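Local coordinates for protein TCR beta chain (PDB 6LIR) that pairs with the TCR alpha chain to form the chicken T-cell receptor, which as in other alpha-beta receptors probably recognises peptide antigen presented by MHC molecules, at residues E1-S6 with S19-D24; N81-Y86 with L107-K112; I117-V122 with A203-N208; F124-Q129 with A137-L142. All blocks are in the same frame, centred on the assembly; numbering follows the deposited sequence.

Contact 1: E1-S6 with S19-D24; sequences EINQPS and SCRQND
The two segments run antiparallel, and Asn3 and Arg21 form one hydrogen-bonded bridge. Asn3 N reaches Arg21 O at 2.6 Å, nearly along the C=O axis. Arg21 N returns to Asn3 O at 2.9 Å, in the carbonyl plane. Both bonds are close to straight. Each carbonyl also receives a CA-H...O contact: Ile2 CA lies 3.3 Å from Arg21 O, and Cys20 CA meets Asn3 O.

The apolar contact lies on the inner side. Ile2 CG1 is anti to its backbone N (chi1 179°) and packs 3.7 Å from Cys20 SG, with CD1 beside the same sulfur. That sulfur is in the intradomain disulfide with Cys88. Gln4 turns inward, where its amide bonds Thr105, Tyr86 and Cys88.

Water gives the third kind of link. Water 1 donates to Asn3 OD1 at 2.8 Å and to Ser19 O at 2.9 Å. It accepts a weak bond from Arg21 NE, in the guanidinium plane.

The chemistry thus divides by side. Water and polar groups bridge the exposed Asn3 and Arg21, while isoleucine and sulfur meet on the side of the V-domain disulfide. The N-terminal segment is fastened by a single bridge to strand 16-21, an outer strand of its sheet.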
loop_
_atom_site.group_PDB
_atom_site.type_symbol
_atom_site.label_atom_id
_atom_site.label_comp_id
_atom_site.label_asym_id
_atom_site.label_seq_id
_atom_site.Cartn_x
_atom_site.Cartn_y
_atom_site.Cartn_z
ATOM N N GLU B 1 10.096 6.000 14.771
ATOM C CA GLU B 1 10.151 4.898 15.721
ATOM C C GLU B 1 8.772 4.595 16.302
ATOM O O GLU B 1 8.609 3.627 17.045
ATOM C CB GLU B 1 11.136 5.213 16.853
ATOM C CG GLU B 1 12.577 4.809 16.566
ATOM C CD GLU B 1 13.220 4.061 17.723
ATOM O OE1 GLU B 1 12.501 3.717 18.687
ATOM O OE2 GLU B 1 14.445 3.815 17.674
ATOM N N ILE B 2 7.788 5.433 15.965
ATOM C CA ILE B 2 6.443 5.280 16.515
ATOM C C ILE B 2 5.899 3.902 16.144
ATOM O O ILE B 2 5.768 3.560 14.962
ATOM C CB ILE B 2 5.541 6.427 16.038
ATOM C CG1 ILE B 2 4.120 6.274 16.578
ATOM C CG2 ILE B 2 5.559 6.559 14.514
ATOM C CD1 ILE B 2 3.349 7.576 16.582
ATOM N N ASN B 3 5.605 3.091 17.161
ATOM C CA ASN B 3 5.279 1.683 16.973
ATOM C C ASN B 3 3.805 1.411 17.243
ATOM O O ASN B 3 3.227 1.941 18.197
ATOM C CB ASN B 3 6.136 0.802 17.888
ATOM C CG ASN B 3 5.732 -0.660 17.837
ATOM O OD1 ASN B 3 5.154 -1.189 18.784
ATOM N ND2 ASN B 3 6.036 -1.320 16.725
ATOM N N GLN B 4 3.217 0.542 16.421
ATOM C CA GLN B 4 1.854 0.065 16.615
ATOM C C GLN B 4 1.723 -1.291 15.935
ATOM O O GLN B 4 2.452 -1.567 14.973
ATOM C CB GLN B 4 0.822 1.062 16.062
ATOM C CG GLN B 4 0.807 1.207 14.559
ATOM C CD GLN B 4 -0.323 2.105 14.088
ATOM O OE1 GLN B 4 -0.088 3.205 13.586
ATOM N NE2 GLN B 4 -1.557 1.638 14.248
ATOM N N PRO B 5 0.840 -2.165 16.422
ATOM C CA PRO B 5 0.729 -3.516 15.848
ATOM C C PRO B 5 0.434 -3.490 14.354
ATOM O O PRO B 5 -0.284 -2.624 13.853
ATOM C CB PRO B 5 -0.430 -4.140 16.634
ATOM C CG PRO B 5 -0.494 -3.365 17.899
ATOM C CD PRO B 5 -0.087 -1.967 17.548
ATOM N N SER B 6 1.028 -4.449 13.641
ATOM C CA SER B 6 0.845 -4.554 12.195
ATOM C C SER B 6 -0.564 -5.024 11.841
ATOM O O SER B 6 -1.274 -4.367 11.070
ATOM C CB SER B 6 1.899 -5.493 11.602
ATOM O OG SER B 6 1.396 -6.810 11.474
ATOM N N SER B 19 -2.242 -0.491 21.286
ATOM C CA SER B 19 -1.374 0.387 22.047
ATOM C C SER B 19 -0.330 0.989 21.125
ATOM O O SER B 19 0.369 0.264 20.416
ATOM C CB SER B 19 -0.724 -0.364 23.214
ATOM O OG SER B 19 -1.706 -1.007 24.012
ATOM N N CYS B 20 -0.232 2.309 21.141
ATOM C CA CYS B 20 0.744 3.032 20.343
ATOM C C CYS B 20 1.875 3.535 21.224
ATOM O O CYS B 20 1.643 4.032 22.330
ATOM C CB CYS B 20 0.095 4.207 19.617
ATOM S SG CYS B 20 1.255 5.265 18.743
ATOM N N ARG B 21 3.100 3.396 20.730
ATOM C CA ARG B 21 4.284 3.716 21.508
ATOM C C ARG B 21 5.186 4.604 20.677
ATOM O O ARG B 21 5.489 4.283 19.523
ATOM C CB ARG B 21 5.038 2.454 21.945
ATOM C CG ARG B 21 4.213 1.521 22.801
ATOM C CD ARG B 21 4.752 0.099 22.779
ATOM N NE ARG B 21 3.756 -0.845 23.275
ATOM C CZ ARG B 21 3.521 -1.077 24.560
ATOM N NH1 ARG B 21 4.220 -0.444 25.493
ATOM N NH2 ARG B 21 2.587 -1.948 24.913
ATOM N N GLN B 22 5.634 5.699 21.281
ATOM C CA GLN B 22 6.399 6.723 20.589
ATOM C C GLN B 22 7.614 7.075 21.427
ATOM O O GLN B 22 7.542 7.108 22.659
ATOM C CB GLN B 22 5.545 7.979 20.342
ATOM C CG GLN B 22 4.844 8.483 21.592
ATOM C CD GLN B 22 5.312 9.849 22.034
ATOM O OE1 GLN B 22 6.186 10.458 21.416
ATOM N NE2 GLN B 22 4.721 10.345 23.113
ATOM N N ASN B 23 8.732 7.328 20.755
ATOM C CA ASN B 23 9.977 7.649 21.440
ATOM C C ASN B 23 10.455 9.068 21.152
ATOM O O ASN B 23 11.660 9.320 21.120
ATOM N N ASP B 24 9.537 10.013 20.954
ATOM C CA ASP B 24 9.927 11.388 20.674
ATOM C C ASP B 24 9.551 12.353 21.788
ATOM O O ASP B 24 9.667 13.569 21.600
ATOM C CB ASP B 24 9.311 11.857 19.352
ATOM C CG ASP B 24 9.727 10.997 18.179
ATOM O OD1 ASP B 24 10.924 11.022 17.824
ATOM O OD2 ASP B 24 8.862 10.296 17.612
HETATM O O HOH W 1 2.669 -1.483 20.147
#

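Contact 2: N81-Y86 with L107-K112; sequences NHSAIY and LTVLGK
Tyr86 OH is gripped by two hydrogen bonds. It donates to His82 O at 2.5 Å, on a carbonyl lone pair, and it also bonds Tyr61 OH. The bond to His82 O, four residues back, ties the strand to the 3-10 turn before it: the tyrosine corner familiar from immunoglobulin V domains. A phenylalanine in place of Tyr86 would lose both hydroxyl bonds and would probably loosen the turn at His82. The Tyr86 ring crosses Leu107 obliquely, with CE1 3.7 Å from Leu107 CB.

Ser83 OG has one good bond and one weak one. It accepts from Val109 N at 2.9 Å, and the N-H points almost straight at it (166°). The weak bond is to Lys80 O. The hydroxyl stands beside its own backbone N (chi1 -55°), which brings it alongside Val109 CB as well.

One hydrogen-bonded antiparallel pair follows, Ala84 with Leu107. Leu107 N meets Ala84 O at 2.9 Å, nearly along the C=O axis. Ala84 N meets Leu107 O at 3.0 Å, in the carbonyl plane. Ser83 CA adds a CA-H...O contact to Leu107 O.

His82 CB packs on Val109 CG2 at 3.7 Å, while its ring nitrogens bond Lys79 N and Gly60 O.

Strand 28-34 flanks strand 84-91 on its other side. Strand 7-11 pairs with strand 100-110 through Thr108 and Leu110. From the facing sheet, Leu73 and Ile75 of strand 70-75 pack on Tyr86.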
loop_
_atom_site.group_PDB
_atom_site.type_symbol
_atom_site.label_atom_id
_atom_site.label_comp_id
_atom_site.label_asym_id
_atom_site.label_seq_id
_atom_site.Cartn_x
_atom_site.Cartn_y
_atom_site.Cartn_z
ATOM N N ASN B 81 -18.449 -3.093 12.164
ATOM C CA ASN B 81 -18.196 -1.670 12.049
ATOM C C ASN B 81 -16.815 -1.241 12.570
ATOM O O ASN B 81 -16.342 -0.161 12.194
ATOM C CB ASN B 81 -19.328 -1.005 12.849
ATOM C CG ASN B 81 -19.080 0.444 13.166
ATOM O OD1 ASN B 81 -19.322 0.868 14.304
ATOM N ND2 ASN B 81 -18.698 1.227 12.176
ATOM N N HIS B 82 -16.140 -2.059 13.388
ATOM C CA HIS B 82 -14.763 -1.763 13.801
ATOM C C HIS B 82 -13.704 -2.014 12.724
ATOM O O HIS B 82 -12.594 -1.483 12.842
ATOM C CB HIS B 82 -14.426 -2.516 15.087
ATOM C CG HIS B 82 -15.069 -1.908 16.293
ATOM N ND1 HIS B 82 -16.108 -2.514 16.963
ATOM C CD2 HIS B 82 -14.869 -0.717 16.908
ATOM C CE1 HIS B 82 -16.505 -1.736 17.952
ATOM N NE2 HIS B 82 -15.769 -0.639 17.944
ATOM N N SER B 83 -13.996 -2.808 11.694
ATOM C CA SER B 83 -12.950 -3.218 10.760
ATOM C C SER B 83 -12.439 -2.023 9.962
ATOM O O SER B 83 -13.218 -1.305 9.326
ATOM C CB SER B 83 -13.477 -4.299 9.820
ATOM O OG SER B 83 -13.999 -5.397 10.550
ATOM N N ALA B 84 -11.125 -1.825 9.984
ATOM C CA ALA B 84 -10.522 -0.596 9.483
ATOM C C ALA B 84 -9.006 -0.733 9.550
ATOM O O ALA B 84 -8.471 -1.712 10.082
ATOM C CB ALA B 84 -10.981 0.628 10.271
ATOM N N ILE B 85 -8.322 0.268 9.008
ATOM C CA ILE B 85 -6.908 0.478 9.281
ATOM C C ILE B 85 -6.806 1.618 10.282
ATOM O O ILE B 85 -7.373 2.698 10.069
ATOM C CB ILE B 85 -6.119 0.795 7.999
ATOM C CG1 ILE B 85 -6.325 -0.303 6.956
ATOM C CG2 ILE B 85 -4.635 0.949 8.314
ATOM C CD1 ILE B 85 -5.504 -0.109 5.694
ATOM N N TYR B 86 -6.101 1.377 11.379
ATOM C CA TYR B 86 -6.003 2.326 12.478
ATOM C C TYR B 86 -4.615 2.939 12.456
ATOM O O TYR B 86 -3.618 2.215 12.365
ATOM C CB TYR B 86 -6.256 1.646 13.829
ATOM C CG TYR B 86 -7.687 1.214 14.054
ATOM C CD1 TYR B 86 -8.209 0.106 13.403
ATOM C CD2 TYR B 86 -8.516 1.913 14.922
ATOM C CE1 TYR B 86 -9.514 -0.294 13.603
ATOM C CE2 TYR B 86 -9.827 1.518 15.133
ATOM C CZ TYR B 86 -10.319 0.413 14.467
ATOM O OH TYR B 86 -11.621 0.010 14.661
ATOM N N LEU B 107 -7.093 -3.962 11.269
ATOM C CA LEU B 107 -7.942 -4.694 12.188
ATOM C C LEU B 107 -9.137 -5.222 11.413
ATOM O O LEU B 107 -9.782 -4.474 10.669
ATOM C CB LEU B 107 -8.399 -3.786 13.333
ATOM C CG LEU B 107 -9.041 -4.403 14.575
ATOM C CD1 LEU B 107 -8.576 -3.668 15.819
ATOM C CD2 LEU B 107 -10.551 -4.355 14.471
ATOM N N THR B 108 -9.420 -6.506 11.579
ATOM C CA THR B 108 -10.577 -7.140 10.965
ATOM C C THR B 108 -11.391 -7.799 12.067
ATOM O O THR B 108 -10.845 -8.554 12.878
ATOM C CB THR B 108 -10.161 -8.177 9.914
ATOM O OG1 THR B 108 -9.114 -7.644 9.093
ATOM C CG2 THR B 108 -11.341 -8.551 9.029
ATOM N N VAL B 109 -12.687 -7.514 12.101
ATOM C CA VAL B 109 -13.588 -8.124 13.068
ATOM C C VAL B 109 -14.374 -9.206 12.349
ATOM O O VAL B 109 -15.100 -8.926 11.386
ATOM C CB VAL B 109 -14.525 -7.088 13.702
ATOM C CG1 VAL B 109 -15.556 -7.784 14.581
ATOM C CG2 VAL B 109 -13.729 -6.081 14.508
ATOM N N LEU B 110 -14.218 -10.441 12.802
ATOM C CA LEU B 110 -14.835 -11.598 12.178
ATOM C C LEU B 110 -16.101 -12.039 12.907
ATOM O O LEU B 110 -16.351 -11.695 14.063
ATOM C CB LEU B 110 -13.837 -12.754 12.091
ATOM C CG LEU B 110 -12.860 -12.628 10.919
ATOM C CD1 LEU B 110 -12.351 -13.994 10.496
ATOM C CD2 LEU B 110 -13.501 -11.898 9.736
ATOM N N GLY B 111 -16.902 -12.812 12.188
ATOM C CA GLY B 111 -18.014 -13.512 12.797
ATOM C C GLY B 111 -17.532 -14.639 13.692
ATOM O O GLY B 111 -16.515 -15.280 13.428
ATOM N N LYS B 112 -18.273 -14.898 14.769
ATOM C CA LYS B 112 -17.803 -15.806 15.810
ATOM C C LYS B 112 -17.889 -17.257 15.369
ATOM O O LYS B 112 -17.694 -18.167 16.183
ATOM C CB LYS B 112 -18.665 -15.664 17.060
ATOM C CG LYS B 112 -19.367 -14.328 17.217
ATOM C CD LYS B 112 -20.395 -14.429 18.337
ATOM C CE LYS B 112 -19.748 -14.942 19.615
ATOM N NZ LYS B 112 -20.564 -14.700 20.839
#

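Contact 3: I117-V122 with A203-N208; sequences IEPDVV and ANFFKN
The two segments run nearly antiparallel, 166° apart, with nearest CA atoms more than 7 Å apart and no backbone bonds between them. This is packing between the two sheets of an immunoglobulin C1-set sandwich. The chain entering strand 120-124, with Val121 of the strand itself, packs on strand 198-207 of the other sheet.

Phe205 fills the middle. Its CG takes the crowded position between backbone N and carbonyl carbon (chi1 56°). Pro119 CD sits over one face of the ring, 3.7 Å from its centroid and 15° off the normal, a CH-pi contact. Glu118 CB approaches the ring obliquely, 3.9 Å from Phe205 CE2. An alanine in place of Phe205 would remove the surface that Pro119 and Glu118 CB rest on, and would probably loosen the packing here.

Farther inside, Val121 CG2 packs 3.9 Å from Ala203 CB. Ile214 lies against both Val121 and Phe205.

The outer end is polar. Glu118 and Lys207 both extend beyond CG and cross obliquely, joined at their tips in a salt bridge. Their closeness is likely to favour the ionised forms. Lys207 NZ donates to Glu118 OE2 at 2.7 Å, on the anti lone pair, away from OE1.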
loop_
_atom_site.group_PDB
_atom_site.type_symbol
_atom_site.label_atom_id
_atom_site.label_comp_id
_atom_site.label_asym_id
_atom_site.label_seq_id
_atom_site.Cartn_x
_atom_site.Cartn_y
_atom_site.Cartn_z
ATOM N N ILE B 117 -7.898 -18.693 8.148
ATOM C CA ILE B 117 -7.214 -19.716 7.368
ATOM C C ILE B 117 -5.870 -19.156 6.929
ATOM O O ILE B 117 -5.807 -18.092 6.302
ATOM C CB ILE B 117 -8.053 -20.164 6.163
ATOM C CG1 ILE B 117 -9.462 -20.556 6.616
ATOM C CG2 ILE B 117 -7.379 -21.325 5.458
ATOM C CD1 ILE B 117 -10.516 -20.387 5.547
ATOM N N GLU B 118 -4.799 -19.873 7.261
ATOM C CA GLU B 118 -3.470 -19.493 6.817
ATOM C C GLU B 118 -3.368 -19.606 5.297
ATOM O O GLU B 118 -4.065 -20.413 4.676
ATOM C CB GLU B 118 -2.404 -20.364 7.479
ATOM C CG GLU B 118 -2.522 -21.853 7.192
ATOM C CD GLU B 118 -1.485 -22.670 7.943
ATOM O OE1 GLU B 118 -0.566 -23.220 7.292
ATOM O OE2 GLU B 118 -1.586 -22.756 9.188
ATOM N N PRO B 119 -2.518 -18.799 4.674
ATOM C CA PRO B 119 -2.346 -18.883 3.223
ATOM C C PRO B 119 -1.490 -20.073 2.821
ATOM O O PRO B 119 -0.677 -20.586 3.590
ATOM C CB PRO B 119 -1.631 -17.573 2.886
ATOM C CG PRO B 119 -0.788 -17.332 4.099
ATOM C CD PRO B 119 -1.665 -17.748 5.260
ATOM N N ASP B 120 -1.678 -20.492 1.575
ATOM C CA ASP B 120 -0.694 -21.322 0.903
ATOM C C ASP B 120 0.228 -20.385 0.142
ATOM O O ASP B 120 -0.228 -19.417 -0.471
ATOM C CB ASP B 120 -1.356 -22.308 -0.062
ATOM C CG ASP B 120 -2.198 -23.348 0.648
ATOM O OD1 ASP B 120 -1.617 -24.264 1.268
ATOM O OD2 ASP B 120 -3.442 -23.253 0.577
ATOM N N VAL B 121 1.525 -20.673 0.176
ATOM C CA VAL B 121 2.521 -19.763 -0.375
ATOM C C VAL B 121 3.441 -20.567 -1.277
ATOM O O VAL B 121 4.085 -21.519 -0.823
ATOM C CB VAL B 121 3.334 -19.056 0.723
ATOM C CG1 VAL B 121 4.283 -18.039 0.100
ATOM C CG2 VAL B 121 2.413 -18.382 1.737
ATOM N N VAL B 122 3.499 -20.185 -2.550
ATOM C CA VAL B 122 4.401 -20.797 -3.514
ATOM C C VAL B 122 5.134 -19.692 -4.257
ATOM O O VAL B 122 4.610 -18.587 -4.438
ATOM C CB VAL B 122 3.652 -21.718 -4.505
ATOM C CG1 VAL B 122 2.891 -22.802 -3.756
ATOM C CG2 VAL B 122 2.701 -20.910 -5.379
ATOM N N ALA B 203 5.100 -14.306 3.912
ATOM C CA ALA B 203 3.717 -13.909 4.114
ATOM C C ALA B 203 3.492 -13.751 5.610
ATOM O O ALA B 203 3.632 -14.715 6.368
ATOM C CB ALA B 203 2.756 -14.939 3.521
ATOM N N ASN B 204 3.145 -12.540 6.027
ATOM C CA ASN B 204 2.865 -12.245 7.424
ATOM C C ASN B 204 1.361 -12.100 7.594
ATOM O O ASN B 204 0.709 -11.402 6.811
ATOM C CB ASN B 204 3.596 -10.977 7.873
ATOM C CG ASN B 204 5.100 -11.079 7.692
ATOM O OD1 ASN B 204 5.751 -11.933 8.292
ATOM N ND2 ASN B 204 5.658 -10.216 6.851
ATOM N N PHE B 205 0.817 -12.752 8.614
ATOM C CA PHE B 205 -0.621 -12.754 8.839
ATOM C C PHE B 205 -0.867 -12.912 10.335
ATOM O O PHE B 205 0.069 -12.908 11.139
ATOM C CB PHE B 205 -1.303 -13.848 8.003
ATOM C CG PHE B 205 -0.751 -15.228 8.232
ATOM C CD1 PHE B 205 0.353 -15.676 7.521
ATOM C CD2 PHE B 205 -1.345 -16.083 9.143
ATOM C CE1 PHE B 205 0.859 -16.948 7.729
ATOM C CE2 PHE B 205 -0.843 -17.356 9.354
ATOM C CZ PHE B 205 0.260 -17.788 8.643
ATOM N N PHE B 206 -2.136 -13.043 10.709
ATOM C CA PHE B 206 -2.526 -13.142 12.108
ATOM C C PHE B 206 -3.423 -14.355 12.278
ATOM O O PHE B 206 -4.425 -14.494 11.570
ATOM C CB PHE B 206 -3.252 -11.869 12.556
ATOM C CG PHE B 206 -3.584 -11.835 14.018
ATOM C CD1 PHE B 206 -4.783 -12.351 14.482
ATOM C CD2 PHE B 206 -2.706 -11.268 14.927
ATOM C CE1 PHE B 206 -5.096 -12.312 15.828
ATOM C CE2 PHE B 206 -3.014 -11.226 16.273
ATOM C CZ PHE B 206 -4.212 -11.746 16.723
ATOM N N LYS B 207 -3.060 -15.230 13.216
ATOM C CA LYS B 207 -3.821 -16.445 13.464
ATOM C C LYS B 207 -3.653 -16.845 14.922
ATOM O O LYS B 207 -2.565 -16.707 15.487
ATOM C CB LYS B 207 -3.356 -17.574 12.536
ATOM C CG LYS B 207 -4.173 -18.854 12.610
ATOM C CD LYS B 207 -3.430 -19.996 11.930
ATOM C CE LYS B 207 -4.336 -21.187 11.664
ATOM N NZ LYS B 207 -3.642 -22.235 10.864
ATOM N N ASN B 208 -4.733 -17.356 15.513
ATOM C CA ASN B 208 -4.731 -17.862 16.887
ATOM C C ASN B 208 -4.176 -16.827 17.862
ATOM O O ASN B 208 -3.287 -17.106 18.670
ATOM C CB ASN B 208 -3.951 -19.175 16.982
ATOM C CG ASN B 208 -4.702 -20.342 16.374
ATOM O OD1 ASN B 208 -5.910 -20.488 16.569
ATOM N ND2 ASN B 208 -3.991 -21.178 15.625
#

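Contact 4: F124-Q129 with A137-L142; sequences FSPSKQ and ATLVCL
Phe124 can be followed outward from CB, which lies 3.8 Å from Val140 O. Its CG is anti to the carbonyl carbon, beside the backbone N (chi1 -74°). CD2 comes next, 3.6 Å from the same oxygen, which lies at the ring edge near its plane. CE2 then reaches Leu142 CB at 3.9 Å, again at the edge, with Leu142 CD2 a little farther. The two side chains lie side by side and point the same way. Phe124 also packs on Thr121 of the TCR alpha chain, and Leu142 on Trp172 of that chain.

The backbone uses the same oxygen: Phe124 N donates to Val140 O at 2.8 Å, almost straight and nearly along the C=O axis.

Strand 136-146 is central to one sheet of the C1-set immunoglobulin sandwich. Its Cys141 turns away from Phe124 to the disulfide with Cys201.

Two residues on, Pro126 CG packs 3.6 Å from Leu139 CD2, and Pro126 CB meets Ala137 CB at 4.0 Å. Trp192 touches all three residues. Water 2 accepts from Ser127 N and donates to Thr138 O at 2.8 Å. Ser127 is the N-cap of helix 128-134, and its OG accepts a weak capping bond from Gln129 N.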
loop_
_atom_site.group_PDB
_atom_site.type_symbol
_atom_site.label_atom_id
_atom_site.label_comp_id
_atom_site.label_asym_id
_atom_site.label_seq_id
_atom_site.Cartn_x
_atom_site.Cartn_y
_atom_site.Cartn_z
ATOM N N PHE B 124 6.778 -19.228 -8.037
ATOM C CA PHE B 124 6.832 -19.828 -9.356
ATOM C C PHE B 124 8.239 -19.694 -9.916
ATOM O O PHE B 124 8.873 -18.643 -9.790
ATOM C CB PHE B 124 5.800 -19.187 -10.280
ATOM C CG PHE B 124 4.387 -19.605 -9.976
ATOM C CD1 PHE B 124 3.807 -20.674 -10.639
ATOM C CD2 PHE B 124 3.647 -18.940 -9.014
ATOM C CE1 PHE B 124 2.511 -21.066 -10.357
ATOM C CE2 PHE B 124 2.348 -19.329 -8.723
ATOM C CZ PHE B 124 1.781 -20.392 -9.397
ATOM N N SER B 125 8.736 -20.782 -10.490
ATOM C CA SER B 125 10.004 -20.727 -11.197
ATOM C C SER B 125 9.909 -19.707 -12.328
ATOM O O SER B 125 8.891 -19.646 -13.025
ATOM C CB SER B 125 10.374 -22.102 -11.759
ATOM O OG SER B 125 10.174 -23.117 -10.795
ATOM N N PRO B 126 10.932 -18.882 -12.527
ATOM C CA PRO B 126 10.867 -17.888 -13.600
ATOM C C PRO B 126 11.008 -18.552 -14.959
ATOM O O PRO B 126 11.596 -19.627 -15.098
ATOM C CB PRO B 126 12.053 -16.966 -13.306
ATOM C CG PRO B 126 13.012 -17.830 -12.567
ATOM C CD PRO B 126 12.176 -18.776 -11.747
ATOM N N SER B 127 10.433 -17.903 -15.966
ATOM C CA SER B 127 10.421 -18.471 -17.307
ATOM C C SER B 127 11.807 -18.394 -17.930
ATOM O O SER B 127 12.427 -17.327 -17.966
ATOM C CB SER B 127 9.409 -17.729 -18.179
ATOM O OG SER B 127 9.463 -18.182 -19.520
ATOM N N LYS B 128 12.287 -19.532 -18.441
ATOM C CA LYS B 128 13.558 -19.534 -19.157
ATOM C C LYS B 128 13.465 -18.711 -20.434
ATOM O O LYS B 128 14.455 -18.101 -20.857
ATOM C CB LYS B 128 13.992 -20.970 -19.468
ATOM C CG LYS B 128 14.111 -21.860 -18.237
ATOM C CD LYS B 128 15.226 -22.891 -18.392
ATOM C CE LYS B 128 15.478 -23.633 -17.083
ATOM N NZ LYS B 128 16.851 -23.402 -16.543
ATOM N N GLN B 129 12.280 -18.660 -21.044
ATOM C CA GLN B 129 12.094 -17.851 -22.243
ATOM C C GLN B 129 12.178 -16.362 -21.925
ATOM O O GLN B 129 12.801 -15.601 -22.675
ATOM C CB GLN B 129 10.764 -18.191 -22.911
ATOM C CG GLN B 129 10.623 -17.604 -24.303
ATOM C CD GLN B 129 9.223 -17.749 -24.853
ATOM O OE1 GLN B 129 8.421 -18.529 -24.338
ATOM N NE2 GLN B 129 8.916 -16.994 -25.904
ATOM N N ALA B 137 14.594 -11.989 -14.970
ATOM C CA ALA B 137 13.803 -13.052 -14.369
ATOM C C ALA B 137 12.737 -12.431 -13.483
ATOM O O ALA B 137 13.055 -11.645 -12.584
ATOM C CB ALA B 137 14.679 -14.014 -13.558
ATOM N N THR B 138 11.479 -12.780 -13.725
ATOM C CA THR B 138 10.400 -12.359 -12.846
ATOM C C THR B 138 10.049 -13.527 -11.937
ATOM O O THR B 138 9.690 -14.609 -12.415
ATOM C CB THR B 138 9.173 -11.905 -13.636
ATOM O OG1 THR B 138 9.534 -10.847 -14.534
ATOM C CG2 THR B 138 8.085 -11.407 -12.688
ATOM N N LEU B 139 10.136 -13.298 -10.633
ATOM C CA LEU B 139 9.780 -14.288 -9.630
ATOM C C LEU B 139 8.416 -13.911 -9.077
ATOM O O LEU B 139 8.247 -12.815 -8.529
ATOM C CB LEU B 139 10.815 -14.341 -8.506
ATOM C CG LEU B 139 12.288 -14.460 -8.894
ATOM C CD1 LEU B 139 13.158 -14.451 -7.643
ATOM C CD2 LEU B 139 12.520 -15.720 -9.698
ATOM N N VAL B 140 7.443 -14.798 -9.240
ATOM C CA VAL B 140 6.090 -14.540 -8.776
ATOM C C VAL B 140 5.854 -15.360 -7.520
ATOM O O VAL B 140 5.908 -16.596 -7.545
ATOM C CB VAL B 140 5.058 -14.868 -9.862
ATOM C CG1 VAL B 140 3.675 -14.437 -9.414
ATOM C CG2 VAL B 140 5.443 -14.180 -11.166
ATOM N N CYS B 141 5.590 -14.669 -6.421
ATOM C CA CYS B 141 5.164 -15.295 -5.184
ATOM C C CYS B 141 3.655 -15.169 -5.077
ATOM O O CYS B 141 3.115 -14.066 -5.203
ATOM C CB CYS B 141 5.847 -14.634 -3.988
ATOM S SG CYS B 141 5.368 -15.302 -2.398
ATOM N N LEU B 142 2.979 -16.283 -4.828
ATOM C CA LEU B 142 1.529 -16.288 -4.705
ATOM C C LEU B 142 1.140 -16.765 -3.315
ATOM O O LEU B 142 1.525 -17.862 -2.897
ATOM C CB LEU B 142 0.889 -17.181 -5.772
ATOM C CG LEU B 142 -0.610 -17.461 -5.614
ATOM C CD1 LEU B 142 -1.437 -16.208 -5.867
ATOM C CD2 LEU B 142 -1.060 -18.590 -6.534
HETATM O O HOH W 2 9.298 -15.412 -15.108
#

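Contacts 1, 2 and 3 come in series along the chain; contact 4 is nested inside the loop that contact 3 closes. Contacts 1 and 2 lie in the V domain, with centres about 20 Å apart, and touch through Gln4. Contacts 3 and 4 lie in the C domain, about 21 Å apart by centres. Both reach the sheet in which strands 120-124 and 136-146 are neighbours, where Val122 O meets Leu142 N; contact 3 spans from it to the facing sheet. Contacts 2 and 3 sit at the junction of the domains, centres about 18 Å apart. Contacts 1 and 4 are farthest, about 37 Å. Contact 4 also reaches the alpha chain, so the C domain's packing and its pairing surface adjoin.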